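Local coordinates for protein mycobacterium tuberculosis paralogous family 11 (Mycobacterium smegmatis, PDB 4Y9I) that probably catalyses the reduction of quinones with reduced coenzyme F420 as the electron donor, at residues F12-A17 with R23-M28; P49-N54 with P109-E114; G34-V39 with K68-R73. One frame throughout, in Å; residues are numbered along the deposited sequence.

Overall arrangement
All three contacts involve one antiparallel barrel of six strands; contact 2 packs a helix against it. Along the chain, contact 1 closes before the other two open, while contacts 2 and 3 interlock, their segments alternating. Contact 1 is the hairpin of strands 9-15 and 22-32. Contact 2 sets helix 51-57 against strand 110-113. Contact 3 reaches from strand 35-39 to strand 68-77, past strand 110-113, which lies between them in the sheet. The centres of contacts 1 and 2 are about 9 Å apart. The centres of contacts 2 and 3 are about 12 Å apart. Phe12, Leu27, Met38, Trp51 and Val113 pack together where they meet, so the three share one apolar core.

Contact 1 (F12-A17 with R23-M28); sequences FTTTGA and RYVPLM. With PO4 (phosphate ion), chain B.
Phe12 overlaps Leu27, with ring atom CD2 of Phe12 3.7 Å from Leu27 CD1, and the two side chains cross at about a right angle. Val25 and Thr14 lie on the same face of the sheet. Val25 CG2 comes 4.1 Å from Thr14 CG2. On the other face Thr13 and Tyr24 run side by side and point the same way; Thr13 OG1 sits 3.5 Å from Tyr24 CD1. The backbones are antiparallel. Phe12 pairs with Val25 and Thr14 with Arg23, each through two hydrogen bonds. Val25 N meets Phe12 O at 2.8 Å. The Arg23 chain is extended from CG to NE (chi3 -175°) and carries its guanidinium to the loop after strand 9-15, where Arg23 NH2 lies 3.8 Å from Gly16 CA. There the phosphate ion, probably from the crystallisation liquor, lies at the guanidinium edge. Arg23 NH1 donates to phosphate O1 (2.9 Å) and Arg23 NH2 to phosphate O2 (3.0 Å). Ser19 OG and the backbone N of Lys18 also hydrogen-bond to the ion. One water accepts from Arg23 NH2 and is hydrogen-bonded to Thr14 OG1, which links the guanidinium back to the neighbouring strand. Trp51 of helix 51-57 packs on Val25 and Leu27. This is a classic antiparallel beta hairpin, made by the first two strands of the barrel.

Contact 2 (P49-N54 with P109-E114); sequences PSWYFN and PVFIVE
Tyr52 CD1 meets the edge of the Phe111 ring, in its plane, while one face of the Trp51 indole carries Pro49 CG, offset toward the rim. The two rings of Tyr52 and Phe111 are oblique, with planes at 66° and centroids 5.8 Å apart. Here a short helix, 51-57, packs against strand 110-113 of the antiparallel barrel, and no hydrogen bond joins the two segments. The touch is wholly apolar. Tyr52 has CG anti to the backbone N (chi1 168°), which swings the ring out to the strand, and it crosses both Phe111 and Pro109 at about a right angle. Trp51 slides past Phe111 in the opposite direction, with Trp51 CZ3 4.1 Å from Phe111 CE1. The indole also packs on Met38 of strand 35-39, so the helix reaches a second strand through this one ring. His48 stacks on the Tyr52 ring. On the strand side, Phe111 and Pro109 are held by backbone bonds to Met38 and Ala40. Tyr52 CD1 lies 3.7 Å from Phe111 CZ, and the neighbouring ring atom, Tyr52 CE1, comes 3.5 Å from Pro109 CG.

Contact 3 (G34-V39 with K68-R73); sequences GKYAMV and KVLPDR
Lys68 starts extended, with CG anti to the backbone N (chi1 -175°), then bends at chi3 (63°) and chi4, and this turn brings NZ round to the Tyr36 hydroxyl. The CB bond of Tyr36 already points toward segment 68-73, and chi1 of -67°, with CG beside the backbone N, carries the ring on to Lys68. Lys68 NZ donates to Tyr36 OH at 3.0 Å, approaching at the ring edge, near its plane. The same hydroxyl is hydrogen-bonded to Asp65 OD2, so two partners hold it. Leu70 adds a lighter apolar touch in the conformer described, one of two. There Leu70 CD2 lies 4.0 Å from Tyr36 CE1, and the two side chains cross at about a right angle. Leu70 CD2 also comes 3.9 Å from Gly34 O. Past the corner at Asp72, Arg73 turns back, and its guanidinium face receives Leu70 CB. Arg73 NH1 also bonds to Pro71 O, 3.0 Å away, which helps to fix the group across the corner. Tyr36 further packs on Val10 and Phe12 of strand 9-15. Strand 110-113 lies between strands 35-39 and 68-77 in the sheet, so the contact joins non-adjacent strands of the closed six-stranded antiparallel barrel of this protein.

Contact 1 (F12-A17 with R23-M28)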
# COMPACT_ATOMS: atom_id res chain seq x y z
N PHE A 12 3.70 -3.07 -5.63
CA PHE A 12 3.76 -4.05 -4.53
C PHE A 12 3.37 -5.38 -5.05
O PHE A 12 2.31 -5.52 -5.67
CB PHE A 12 2.81 -3.64 -3.44
CG PHE A 12 3.19 -2.31 -2.78
CD1 PHE A 12 4.15 -2.31 -1.79
CD2 PHE A 12 2.65 -1.12 -3.20
CE1 PHE A 12 4.56 -1.13 -1.16
CE2 PHE A 12 3.06 0.07 -2.58
CZ PHE A 12 4.06 0.08 -1.59
N THR A 13 4.21 -6.39 -4.84
CA THR A 13 3.92 -7.75 -5.29
C THR A 13 3.54 -8.59 -4.11
O THR A 13 4.29 -8.63 -3.18
CB THR A 13 5.08 -8.40 -6.04
OG1 THR A 13 5.44 -7.55 -7.15
CG2 THR A 13 4.68 -9.75 -6.57
N THR A 14 2.36 -9.17 -4.19
CA THR A 14 1.77 -10.00 -3.17
C THR A 14 1.81 -11.45 -3.60
O THR A 14 1.95 -11.78 -4.80
CB THR A 14 0.33 -9.54 -2.82
OG1 THR A 14 -0.55 -9.92 -3.90
CG2 THR A 14 0.23 -8.04 -2.48
N THR A 15 1.72 -12.37 -2.64
CA THR A 15 1.74 -13.81 -2.90
C THR A 15 0.59 -14.47 -2.21
O THR A 15 0.40 -14.30 -1.03
CB THR A 15 3.06 -14.42 -2.42
OG1 THR A 15 4.13 -13.76 -3.10
CG2 THR A 15 3.04 -15.91 -2.69
N GLY A 16 -0.17 -15.26 -2.97
CA GLY A 16 -1.35 -15.91 -2.39
C GLY A 16 -0.97 -16.89 -1.29
O GLY A 16 -0.07 -17.68 -1.42
N ALA A 17 -1.66 -16.74 -0.17
CA ALA A 17 -1.38 -17.54 1.01
C ALA A 17 -1.73 -19.02 0.78
O ALA A 17 -1.16 -19.89 1.43
CB ALA A 17 -2.16 -17.02 2.21
N ARG A 23 0.40 -11.57 -7.31
CA ARG A 23 -0.45 -10.52 -7.83
C ARG A 23 0.30 -9.23 -7.72
O ARG A 23 1.14 -9.04 -6.82
CB ARG A 23 -1.76 -10.47 -7.08
CG ARG A 23 -2.57 -11.77 -7.28
CD ARG A 23 -3.90 -11.69 -6.58
NE ARG A 23 -4.67 -12.97 -6.66
CZ ARG A 23 -4.56 -14.00 -5.79
NH1 ARG A 23 -5.33 -15.10 -6.00
NH2 ARG A 23 -3.70 -13.98 -4.73
N TYR A 24 0.04 -8.32 -8.65
CA TYR A 24 0.84 -7.11 -8.82
C TYR A 24 -0.08 -5.91 -8.57
O TYR A 24 -1.08 -5.77 -9.27
CB TYR A 24 1.46 -7.10 -10.20
CG TYR A 24 2.29 -8.32 -10.46
CD1 TYR A 24 3.58 -8.45 -10.00
CD2 TYR A 24 1.70 -9.44 -11.11
CE1 TYR A 24 4.32 -9.64 -10.21
CE2 TYR A 24 2.39 -10.63 -11.27
CZ TYR A 24 3.69 -10.71 -10.86
OH TYR A 24 4.42 -11.89 -11.07
N VAL A 25 0.26 -5.10 -7.58
CA VAL A 25 -0.63 -4.05 -7.05
C VAL A 25 0.14 -2.70 -7.17
O VAL A 25 0.94 -2.36 -6.30
CB VAL A 25 -1.00 -4.34 -5.61
CG1 VAL A 25 -1.98 -3.34 -5.10
CG2 VAL A 25 -1.51 -5.75 -5.43
N PRO A 26 -0.10 -1.96 -8.22
CA PRO A 26 0.48 -0.58 -8.31
C PRO A 26 -0.31 0.33 -7.41
O PRO A 26 -1.56 0.38 -7.45
CB PRO A 26 0.35 -0.19 -9.77
CG PRO A 26 -0.31 -1.38 -10.43
CD PRO A 26 -0.92 -2.25 -9.40
N LEU A 27 0.42 1.13 -6.63
CA LEU A 27 -0.19 2.09 -5.74
C LEU A 27 0.60 3.44 -5.79
O LEU A 27 1.81 3.42 -6.06
CB LEU A 27 -0.25 1.61 -4.29
CG LEU A 27 -1.00 0.30 -4.01
CD1 LEU A 27 -0.87 -0.07 -2.57
CD2 LEU A 27 -2.48 0.43 -4.29
N MET A 28 -0.06 4.53 -5.33
CA MET A 28 0.69 5.77 -5.18
C MET A 28 1.94 5.56 -4.27
O MET A 28 1.84 4.90 -3.19
CB MET A 28 -0.17 6.88 -4.59
CG MET A 28 -1.42 7.17 -5.46
SD MET A 28 -0.95 7.73 -7.14
CE MET A 28 -0.12 9.33 -6.82
P PO4 B . -4.78 -17.30 -3.02
O1 PO4 B . -4.62 -17.49 -4.54
O2 PO4 B . -4.84 -15.77 -2.62
O3 PO4 B . -6.16 -17.95 -2.62
O4 PO4 B . -3.71 -17.99 -2.27
O HOH W 1 -1.20 -12.65 -4.43

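Contact 2 (P49-N54 with P109-E114)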
# COMPACT_ATOMS: atom_id res chain seq x y z
N PRO A 49 -10.18 -2.74 -1.11
CA PRO A 49 -9.59 -3.28 -2.29
C PRO A 49 -9.31 -4.77 -2.10
O PRO A 49 -9.16 -5.24 -0.98
CB PRO A 49 -8.33 -2.43 -2.48
CG PRO A 49 -7.96 -2.09 -1.08
CD PRO A 49 -9.24 -1.92 -0.35
N SER A 50 -9.21 -5.49 -3.20
CA SER A 50 -9.22 -6.96 -3.08
C SER A 50 -7.88 -7.45 -2.46
O SER A 50 -7.80 -8.46 -1.76
CB SER A 50 -9.51 -7.56 -4.45
OG SER A 50 -8.39 -7.33 -5.29
N TRP A 51 -6.84 -6.67 -2.58
CA TRP A 51 -5.58 -7.03 -1.99
C TRP A 51 -5.49 -6.88 -0.47
O TRP A 51 -4.53 -7.36 0.12
CB TRP A 51 -4.45 -6.29 -2.71
CG TRP A 51 -4.54 -4.78 -2.67
CD1 TRP A 51 -4.97 -3.96 -3.67
CD2 TRP A 51 -4.13 -3.90 -1.58
NE1 TRP A 51 -4.86 -2.64 -3.29
CE2 TRP A 51 -4.36 -2.57 -2.01
CE3 TRP A 51 -3.57 -4.11 -0.31
CZ2 TRP A 51 -4.06 -1.46 -1.18
CZ3 TRP A 51 -3.31 -3.05 0.48
CH2 TRP A 51 -3.51 -1.74 0.03
N TYR A 52 -6.42 -6.18 0.14
CA TYR A 52 -6.34 -5.91 1.58
C TYR A 52 -6.29 -7.24 2.35
O TYR A 52 -5.41 -7.42 3.20
CB TYR A 52 -7.57 -5.13 2.01
CG TYR A 52 -7.78 -5.02 3.46
CD1 TYR A 52 -7.05 -4.14 4.20
CD2 TYR A 52 -8.74 -5.80 4.11
CE1 TYR A 52 -7.29 -3.98 5.54
CE2 TYR A 52 -8.96 -5.66 5.45
CZ TYR A 52 -8.23 -4.76 6.15
OH TYR A 52 -8.41 -4.58 7.54
N PHE A 53 -7.23 -8.13 2.09
CA PHE A 53 -7.21 -9.40 2.80
C PHE A 53 -5.99 -10.27 2.44
O PHE A 53 -5.47 -10.95 3.33
CB PHE A 53 -8.57 -10.14 2.64
CG PHE A 53 -9.69 -9.52 3.51
CD1 PHE A 53 -9.51 -9.36 4.88
CD2 PHE A 53 -10.86 -9.09 2.94
CE1 PHE A 53 -10.50 -8.82 5.68
CE2 PHE A 53 -11.87 -8.56 3.72
CZ PHE A 53 -11.70 -8.41 5.07
N ASN A 54 -5.48 -10.12 1.25
CA ASN A 54 -4.31 -10.86 0.86
C ASN A 54 -3.02 -10.48 1.64
O ASN A 54 -2.29 -11.35 2.03
CB ASN A 54 -3.99 -10.67 -0.62
CG ASN A 54 -5.03 -11.16 -1.57
OD1 ASN A 54 -5.79 -12.02 -1.28
ND2 ASN A 54 -5.01 -10.59 -2.80
N PRO A 109 -7.44 1.68 5.96
CA PRO A 109 -6.22 1.01 6.46
C PRO A 109 -5.00 1.50 5.71
O PRO A 109 -5.08 1.72 4.48
CB PRO A 109 -6.47 -0.47 6.18
CG PRO A 109 -7.99 -0.58 6.08
CD PRO A 109 -8.44 0.74 5.47
N VAL A 110 -3.86 1.57 6.41
CA VAL A 110 -2.56 1.89 5.81
C VAL A 110 -1.64 0.86 6.33
O VAL A 110 -1.49 0.72 7.58
CB VAL A 110 -2.06 3.30 6.17
CG1 VAL A 110 -0.79 3.64 5.47
CG2 VAL A 110 -3.21 4.28 5.85
N PHE A 111 -0.92 0.22 5.41
CA PHE A 111 0.14 -0.71 5.76
C PHE A 111 1.51 -0.05 5.55
O PHE A 111 1.77 0.57 4.51
CB PHE A 111 0.09 -1.96 4.86
CG PHE A 111 -1.15 -2.79 5.00
CD1 PHE A 111 -2.32 -2.40 4.38
CD2 PHE A 111 -1.17 -3.94 5.80
CE1 PHE A 111 -3.48 -3.13 4.54
CE2 PHE A 111 -2.37 -4.66 5.98
CZ PHE A 111 -3.51 -4.28 5.33
N ILE A 112 2.43 -0.23 6.47
CA ILE A 112 3.87 0.06 6.28
C ILE A 112 4.52 -1.22 5.68
O ILE A 112 4.16 -2.33 6.07
CB ILE A 112 4.58 0.51 7.58
CG1 ILE A 112 5.92 1.12 7.25
CG2 ILE A 112 4.68 -0.64 8.53
CD1 ILE A 112 6.52 1.82 8.44
N VAL A 113 5.41 -0.99 4.74
CA VAL A 113 6.17 -2.09 4.17
C VAL A 113 7.64 -1.86 4.48
O VAL A 113 8.17 -0.92 4.08
CB VAL A 113 5.88 -2.23 2.67
CG1 VAL A 113 6.67 -3.37 2.10
CG2 VAL A 113 4.40 -2.45 2.41
N GLU A 114 8.20 -2.80 5.20
CA GLU A 114 9.43 -2.65 5.88
C GLU A 114 10.20 -4.00 5.85
O GLU A 114 11.37 -3.88 6.08
CB GLU A 114 9.22 -2.13 7.34
CG GLU A 114 8.50 -3.07 8.30
CD GLU A 114 7.96 -2.43 9.58
OE1 GLU A 114 8.22 -1.32 9.87
OE2 GLU A 114 7.28 -3.11 10.30

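Contact 3 (G34-V39 with K68-R73)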
# COMPACT_ATOMS: atom_id res chain seq x y z
N GLY A 34 13.19 4.85 3.30
CA GLY A 34 13.25 3.51 2.77
C GLY A 34 12.11 2.59 3.06
O GLY A 34 12.18 1.40 2.68
N LYS A 35 11.10 3.10 3.78
CA LYS A 35 9.84 2.40 4.01
C LYS A 35 8.75 2.99 3.17
O LYS A 35 8.77 4.18 2.79
CB LYS A 35 9.48 2.40 5.50
CG LYS A 35 10.56 1.72 6.36
CD LYS A 35 10.14 1.50 7.82
CE LYS A 35 11.19 0.62 8.58
NZ LYS A 35 10.67 0.23 9.91
N TYR A 36 7.77 2.15 2.85
CA TYR A 36 6.68 2.51 1.95
C TYR A 36 5.35 2.28 2.60
O TYR A 36 5.21 1.34 3.46
CB TYR A 36 6.73 1.71 0.64
CG TYR A 36 7.93 2.03 -0.24
CD1 TYR A 36 9.19 1.48 0.04
CD2 TYR A 36 7.85 2.99 -1.25
CE1 TYR A 36 10.30 1.82 -0.70
CE2 TYR A 36 8.97 3.31 -2.02
CZ TYR A 36 10.21 2.76 -1.71
OH TYR A 36 11.32 3.07 -2.44
N ALA A 37 4.33 3.04 2.21
CA ALA A 37 2.97 2.75 2.63
C ALA A 37 2.05 2.24 1.51
O ALA A 37 2.13 2.73 0.36
CB ALA A 37 2.31 3.96 3.29
N MET A 38 1.19 1.28 1.83
CA MET A 38 0.12 0.80 0.93
C MET A 38 -1.17 1.37 1.53
O MET A 38 -1.63 0.93 2.63
CB MET A 38 0.02 -0.69 0.95
CG MET A 38 1.30 -1.41 0.47
SD MET A 38 1.21 -3.20 0.53
CE MET A 38 0.24 -3.47 -0.92
N VAL A 39 -1.79 2.31 0.86
CA VAL A 39 -3.08 2.88 1.33
C VAL A 39 -4.20 2.03 0.75
O VAL A 39 -4.36 1.93 -0.46
CB VAL A 39 -3.22 4.33 0.92
CG1 VAL A 39 -4.59 4.88 1.31
CG2 VAL A 39 -2.06 5.15 1.48
N LYS A 68 14.76 0.05 -8.53
CA LYS A 68 15.06 -0.59 -7.26
C LYS A 68 13.98 -1.60 -6.88
O LYS A 68 12.79 -1.29 -6.93
CB LYS A 68 15.12 0.51 -6.19
CG LYS A 68 15.52 0.08 -4.79
CD LYS A 68 15.66 1.28 -3.82
CE LYS A 68 14.33 2.01 -3.61
NZ LYS A 68 14.25 2.54 -2.21
N VAL A 69 14.43 -2.79 -6.47
CA VAL A 69 13.57 -3.86 -6.00
C VAL A 69 13.94 -4.19 -4.57
O VAL A 69 15.13 -4.41 -4.24
CB VAL A 69 13.69 -5.09 -6.88
CG1 VAL A 69 12.94 -6.22 -6.24
CG2 VAL A 69 13.07 -4.78 -8.22
N LEU A 70 12.94 -4.11 -3.68
CA LEU A 70 13.07 -4.52 -2.28
C LEU A 70 12.27 -5.84 -2.10
O LEU A 70 11.05 -5.79 -1.87
CB LEU A 70 12.52 -3.45 -1.35
CG LEU A 70 13.18 -2.05 -1.27
CD1 LEU A 70 12.93 -1.21 -2.51
CD2 LEU A 70 12.68 -1.32 -0.05
N PRO A 71 12.94 -7.01 -2.22
CA PRO A 71 12.19 -8.25 -2.16
C PRO A 71 11.72 -8.66 -0.76
O PRO A 71 12.49 -8.54 0.22
CB PRO A 71 13.18 -9.28 -2.75
CG PRO A 71 14.51 -8.74 -2.38
CD PRO A 71 14.38 -7.26 -2.47
N ASP A 72 10.51 -9.22 -0.70
CA ASP A 72 10.05 -10.01 0.43
C ASP A 72 10.20 -9.26 1.75
O ASP A 72 10.69 -9.79 2.75
CB ASP A 72 10.81 -11.33 0.49
CG ASP A 72 10.55 -12.19 -0.73
OD1 ASP A 72 9.54 -11.96 -1.44
OD2 ASP A 72 11.40 -13.04 -1.02
N ARG A 73 9.75 -8.02 1.73
CA ARG A 73 9.58 -7.22 2.92
C ARG A 73 8.27 -7.61 3.58
O ARG A 73 7.68 -8.53 3.19
CB ARG A 73 9.60 -5.73 2.52
CG ARG A 73 10.94 -5.33 1.92
CD ARG A 73 12.17 -5.61 2.81
NE ARG A 73 13.29 -4.75 2.42
CZ ARG A 73 14.25 -5.10 1.65
NH1 ARG A 73 14.33 -6.31 1.15
NH2 ARG A 73 15.20 -4.21 1.44